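Local coordinates for protein RTX-adhesin (Marinomonas primoryensis, PDB 5IRB) that is part of a 1.5-MDa adhesin that binds its Antarctic bacterium to diatoms and ice, this chain being a calcium-binding stretch of repeated beta domains, at residues P14-A26 against S100-A112. Residues are numbered along the deposited sequence; the frame is centred on the assembly and turned at random.
Sequences PVTGDSVINAAEA and STESFIVKTSSRA. With CA (calcium ion), chain C.
V20 and I21 lie parallel to I105 and V106, adding a short edge strand to the mixed sheet of a beta-sandwich-like domain that repeats along the rod-shaped chain. Three nearly straight backbone hydrogen bonds join the two segments: I105 N to S19 O, I21 N to I105 O at 2.7 Å, and K107 N to I21 O. V20 and I105 put their side chains on one face, I21 and V106 on the other, where helix 71-76 covers them. Nearby, the buried F104 carries CG between its backbone N and carbonyl carbon (chi1 58°), which places the ring where CD2 comes within 3.9 Å of I21 CG1, while V15 CG2 packs against F104 CB at 4.0 Å. One water ties the loop to the strand, accepting from V15 N and S19 OG and donating to S103 O and, at 2.8 Å, to E102 OE2. Past the bridges, T108 CG2 rests 4.0 Å from A26 CB on the helix opened by the N22–E25 capping box. Calcium sits where the loop, the edge strand and this short helix meet, with T16 OG1, D18 OD1 and both E25 carboxylate oxygens as side-chain ligands; V20 O completes the protein ligands at 2.4 Å from the ion.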
loop_
_atom_site.group_PDB
_atom_site.type_symbol
_atom_site.label_atom_id
_atom_site.label_comp_id
_atom_site.label_asym_id
_atom_site.label_seq_id
_atom_site.Cartn_x
_atom_site.Cartn_y
_atom_site.Cartn_z
ATOM N N PRO A 14 -26.036 30.966 -6.869
ATOM C CA PRO A 14 -24.862 30.085 -6.880
ATOM C C PRO A 14 -25.131 28.807 -7.663
ATOM O O PRO A 14 -26.185 28.197 -7.494
ATOM C CB PRO A 14 -24.637 29.788 -5.398
ATOM C CG PRO A 14 -25.126 31.035 -4.717
ATOM C CD PRO A 14 -26.325 31.480 -5.515
ATOM N N VAL A 15 -24.193 28.428 -8.522
ATOM C CA VAL A 15 -24.363 27.271 -9.380
ATOM C C VAL A 15 -24.484 25.951 -8.607
ATOM O O VAL A 15 -23.578 25.583 -7.849
ATOM C CB VAL A 15 -23.221 27.189 -10.396
ATOM C CG1 VAL A 15 -23.314 25.901 -11.186
ATOM C CG2 VAL A 15 -23.265 28.414 -11.321
ATOM N N THR A 16 -25.610 25.263 -8.816
ATOM C CA THR A 16 -26.049 24.104 -8.025
ATOM C C THR A 16 -26.059 24.344 -6.518
ATOM O O THR A 16 -25.849 23.411 -5.735
ATOM C CB THR A 16 -25.165 22.860 -8.281
ATOM O OG1 THR A 16 -23.834 23.109 -7.810
ATOM C CG2 THR A 16 -25.128 22.522 -9.750
ATOM N N GLY A 17 -26.297 25.583 -6.103
ATOM C CA GLY A 17 -26.319 25.899 -4.685
ATOM C C GLY A 17 -24.969 26.038 -3.992
ATOM O O GLY A 17 -24.788 26.969 -3.201
ATOM N N ASP A 18 -24.043 25.110 -4.232
ATOM C CA ASP A 18 -22.723 25.194 -3.607
ATOM C C ASP A 18 -21.622 25.827 -4.472
ATOM O O ASP A 18 -20.459 25.854 -4.052
ATOM C CB ASP A 18 -22.266 23.803 -3.138
ATOM C CG ASP A 18 -21.984 22.842 -4.285
ATOM O OD1 ASP A 18 -22.400 23.126 -5.422
ATOM O OD2 ASP A 18 -21.345 21.784 -4.047
ATOM N N SER A 19 -21.978 26.320 -5.659
ATOM C CA SER A 19 -21.014 26.960 -6.566
ATOM C C SER A 19 -19.948 25.986 -7.115
ATOM O O SER A 19 -18.959 26.428 -7.712
ATOM C CB SER A 19 -20.309 28.132 -5.877
ATOM O OG SER A 19 -21.201 29.197 -5.624
ATOM N N VAL A 20 -20.167 24.678 -6.938
ATOM C CA VAL A 20 -19.206 23.655 -7.364
ATOM C C VAL A 20 -19.846 22.644 -8.304
ATOM O O VAL A 20 -20.877 22.046 -8.000
ATOM C CB VAL A 20 -18.596 22.894 -6.152
ATOM C CG1 VAL A 20 -17.695 21.739 -6.619
ATOM C CG2 VAL A 20 -17.837 23.855 -5.231
ATOM N N ILE A 21 -19.195 22.436 -9.442
ATOM C CA ILE A 21 -19.602 21.415 -10.386
ATOM C C ILE A 21 -18.707 20.169 -10.263
ATOM O O ILE A 21 -17.494 20.244 -10.493
ATOM C CB ILE A 21 -19.535 21.921 -11.825
ATOM C CG1 ILE A 21 -20.527 23.082 -12.033
ATOM C CG2 ILE A 21 -19.841 20.789 -12.793
ATOM C CD1 ILE A 21 -21.974 22.646 -11.914
ATOM N N ASN A 22 -19.299 19.052 -9.856
ATOM C CA ASN A 22 -18.551 17.811 -9.690
ATOM C C ASN A 22 -18.773 16.915 -10.902
ATOM O O ASN A 22 -19.462 17.316 -11.849
ATOM C CB ASN A 22 -18.925 17.091 -8.372
ATOM C CG ASN A 22 -20.349 16.519 -8.361
ATOM O OD1 ASN A 22 -21.011 16.414 -9.385
ATOM N ND2 ASN A 22 -20.809 16.136 -7.180
ATOM N N ALA A 23 -18.187 15.713 -10.869
ATOM C CA ALA A 23 -18.246 14.767 -11.981
ATOM C C ALA A 23 -19.670 14.402 -12.346
ATOM O O ALA A 23 -20.014 14.299 -13.522
ATOM C CB ALA A 23 -17.447 13.459 -11.630
ATOM N N ALA A 24 -20.473 14.094 -11.339
ATOM C CA ALA A 24 -21.840 13.663 -11.591
ATOM C C ALA A 24 -22.677 14.816 -12.174
ATOM O O ALA A 24 -23.463 14.623 -13.108
ATOM C CB ALA A 24 -22.472 13.125 -10.317
ATOM N N GLU A 25 -22.482 16.020 -11.643
ATOM C CA GLU A 25 -23.183 17.193 -12.157
ATOM C C GLU A 25 -22.765 17.466 -13.601
ATOM O O GLU A 25 -23.616 17.667 -14.472
ATOM C CB GLU A 25 -22.935 18.407 -11.258
ATOM C CG GLU A 25 -23.614 18.264 -9.899
ATOM C CD GLU A 25 -23.233 19.352 -8.930
ATOM O OE1 GLU A 25 -22.076 19.824 -8.989
ATOM O OE2 GLU A 25 -24.104 19.752 -8.121
ATOM N N ALA A 26 -21.457 17.454 -13.845
ATOM C CA ALA A 26 -20.900 17.625 -15.188
ATOM C C ALA A 26 -21.429 16.621 -16.214
ATOM O O ALA A 26 -21.585 16.947 -17.400
ATOM C CB ALA A 26 -19.375 17.542 -15.127
ATOM N N SER A 100 -25.114 40.323 -16.241
ATOM C CA SER A 100 -24.600 39.785 -14.997
ATOM C C SER A 100 -23.629 38.652 -15.303
ATOM O O SER A 100 -23.590 38.133 -16.425
ATOM C CB SER A 100 -25.738 39.280 -14.111
ATOM O OG SER A 100 -25.260 38.963 -12.818
ATOM N N THR A 101 -22.854 38.269 -14.304
ATOM C CA THR A 101 -21.986 37.112 -14.436
ATOM C C THR A 101 -22.079 36.318 -13.148
ATOM O O THR A 101 -22.498 36.848 -12.112
ATOM C CB THR A 101 -20.511 37.476 -14.711
ATOM O OG1 THR A 101 -20.004 38.223 -13.604
ATOM C CG2 THR A 101 -20.365 38.296 -16.008
ATOM N N GLU A 102 -21.675 35.044 -13.238
ATOM C CA GLU A 102 -21.601 34.139 -12.113
ATOM C C GLU A 102 -20.414 33.204 -12.311
ATOM O O GLU A 102 -20.362 32.431 -13.264
ATOM C CB GLU A 102 -22.900 33.332 -11.981
ATOM C CG GLU A 102 -22.998 32.505 -10.701
ATOM C CD GLU A 102 -22.977 33.358 -9.459
ATOM O OE1 GLU A 102 -23.322 34.550 -9.557
ATOM O OE2 GLU A 102 -22.605 32.838 -8.383
ATOM N N SER A 103 -19.449 33.309 -11.415
ATOM C CA SER A 103 -18.325 32.385 -11.405
ATOM C C SER A 103 -18.652 31.140 -10.595
ATOM O O SER A 103 -19.542 31.138 -9.739
ATOM C CB SER A 103 -17.078 33.061 -10.852
ATOM O OG SER A 103 -17.191 33.284 -9.462
ATOM N N PHE A 104 -17.956 30.059 -10.911
ATOM C CA PHE A 104 -18.182 28.799 -10.223
ATOM C C PHE A 104 -16.889 28.008 -10.254
ATOM O O PHE A 104 -15.929 28.402 -10.925
ATOM C CB PHE A 104 -19.347 28.027 -10.845
ATOM C CG PHE A 104 -19.162 27.721 -12.292
ATOM C CD1 PHE A 104 -19.457 28.671 -13.261
ATOM C CD2 PHE A 104 -18.691 26.486 -12.695
ATOM C CE1 PHE A 104 -19.285 28.397 -14.594
ATOM C CE2 PHE A 104 -18.513 26.203 -14.027
ATOM C CZ PHE A 104 -18.809 27.164 -14.984
ATOM N N ILE A 105 -16.863 26.923 -9.489
ATOM C CA ILE A 105 -15.710 26.018 -9.432
ATOM C C ILE A 105 -16.018 24.676 -10.087
ATOM O O ILE A 105 -17.079 24.092 -9.854
ATOM C CB ILE A 105 -15.295 25.799 -7.980
ATOM C CG1 ILE A 105 -14.925 27.148 -7.350
ATOM C CG2 ILE A 105 -14.177 24.726 -7.861
ATOM C CD1 ILE A 105 -14.749 27.095 -5.859
ATOM N N VAL A 106 -15.085 24.182 -10.897
ATOM C CA VAL A 106 -15.190 22.833 -11.446
ATOM C C VAL A 106 -14.156 21.914 -10.776
ATOM O O VAL A 106 -12.959 22.174 -10.832
ATOM C CB VAL A 106 -14.987 22.813 -12.966
ATOM C CG1 VAL A 106 -15.099 21.393 -13.501
ATOM C CG2 VAL A 106 -16.028 23.707 -13.648
ATOM N N LYS A 107 -14.663 20.846 -10.165
ATOM C CA LYS A 107 -13.898 19.834 -9.435
ATOM C C LYS A 107 -14.504 18.475 -9.719
ATOM O O LYS A 107 -15.385 18.023 -8.998
ATOM C CB LYS A 107 -13.919 20.124 -7.932
ATOM C CG LYS A 107 -13.003 19.238 -7.072
ATOM C CD LYS A 107 -11.530 19.373 -7.406
ATOM C CE LYS A 107 -10.687 18.454 -6.504
ATOM N NZ LYS A 107 -10.922 18.763 -5.054
ATOM N N THR A 108 -14.046 17.835 -10.788
ATOM C CA THR A 108 -14.681 16.613 -11.229
ATOM C C THR A 108 -13.886 15.348 -10.908
ATOM O O THR A 108 -14.391 14.244 -11.102
ATOM C CB THR A 108 -14.896 16.655 -12.737
ATOM O OG1 THR A 108 -13.635 16.927 -13.356
ATOM C CG2 THR A 108 -15.898 17.761 -13.119
ATOM N N SER A 109 -12.659 15.501 -10.420
ATOM C CA SER A 109 -11.943 14.374 -9.834
ATOM C C SER A 109 -10.893 14.807 -8.820
ATOM O O SER A 109 -10.626 15.995 -8.644
ATOM C CB SER A 109 -11.284 13.521 -10.923
ATOM O OG SER A 109 -10.353 14.284 -11.662
ATOM N N SER A 110 -10.312 13.817 -8.144
ATOM C CA SER A 110 -9.283 14.049 -7.143
ATOM C C SER A 110 -8.280 12.912 -7.272
ATOM O O SER A 110 -8.563 11.905 -7.917
ATOM C CB SER A 110 -9.853 14.127 -5.728
ATOM O OG SER A 110 -10.441 15.401 -5.496
ATOM N N ARG A 111 -7.099 13.089 -6.701
ATOM C CA ARG A 111 -6.056 12.074 -6.849
ATOM C C ARG A 111 -5.695 11.523 -5.494
ATOM O O ARG A 111 -5.523 12.268 -4.525
ATOM C CB ARG A 111 -4.811 12.645 -7.515
ATOM C CG ARG A 111 -5.048 13.168 -8.927
ATOM C CD ARG A 111 -3.944 14.147 -9.332
ATOM N NE ARG A 111 -2.729 13.378 -9.565
ATOM C CZ ARG A 111 -1.489 13.784 -9.300
ATOM N NH1 ARG A 111 -1.256 15.002 -8.804
ATOM N NH2 ARG A 111 -0.476 12.964 -9.558
ATOM N N ALA A 112 -5.571 10.203 -5.440
ATOM C CA ALA A 112 -5.219 9.509 -4.209
ATOM C C ALA A 112 -4.037 8.589 -4.488
ATOM O O ALA A 112 -4.005 7.899 -5.510
ATOM C CB ALA A 112 -6.384 8.711 -3.692
HETATM CA CA CA C . -22.662 21.055 -6.765
HETATM O O HOH W 1 -21.692 30.151 -8.383
HETATM O O HOH W 2 -24.642 21.034 -5.257
HETATM O O HOH W 3 -20.723 19.461 -5.550
HETATM O O HOH W 4 -22.739 18.726 -5.087
#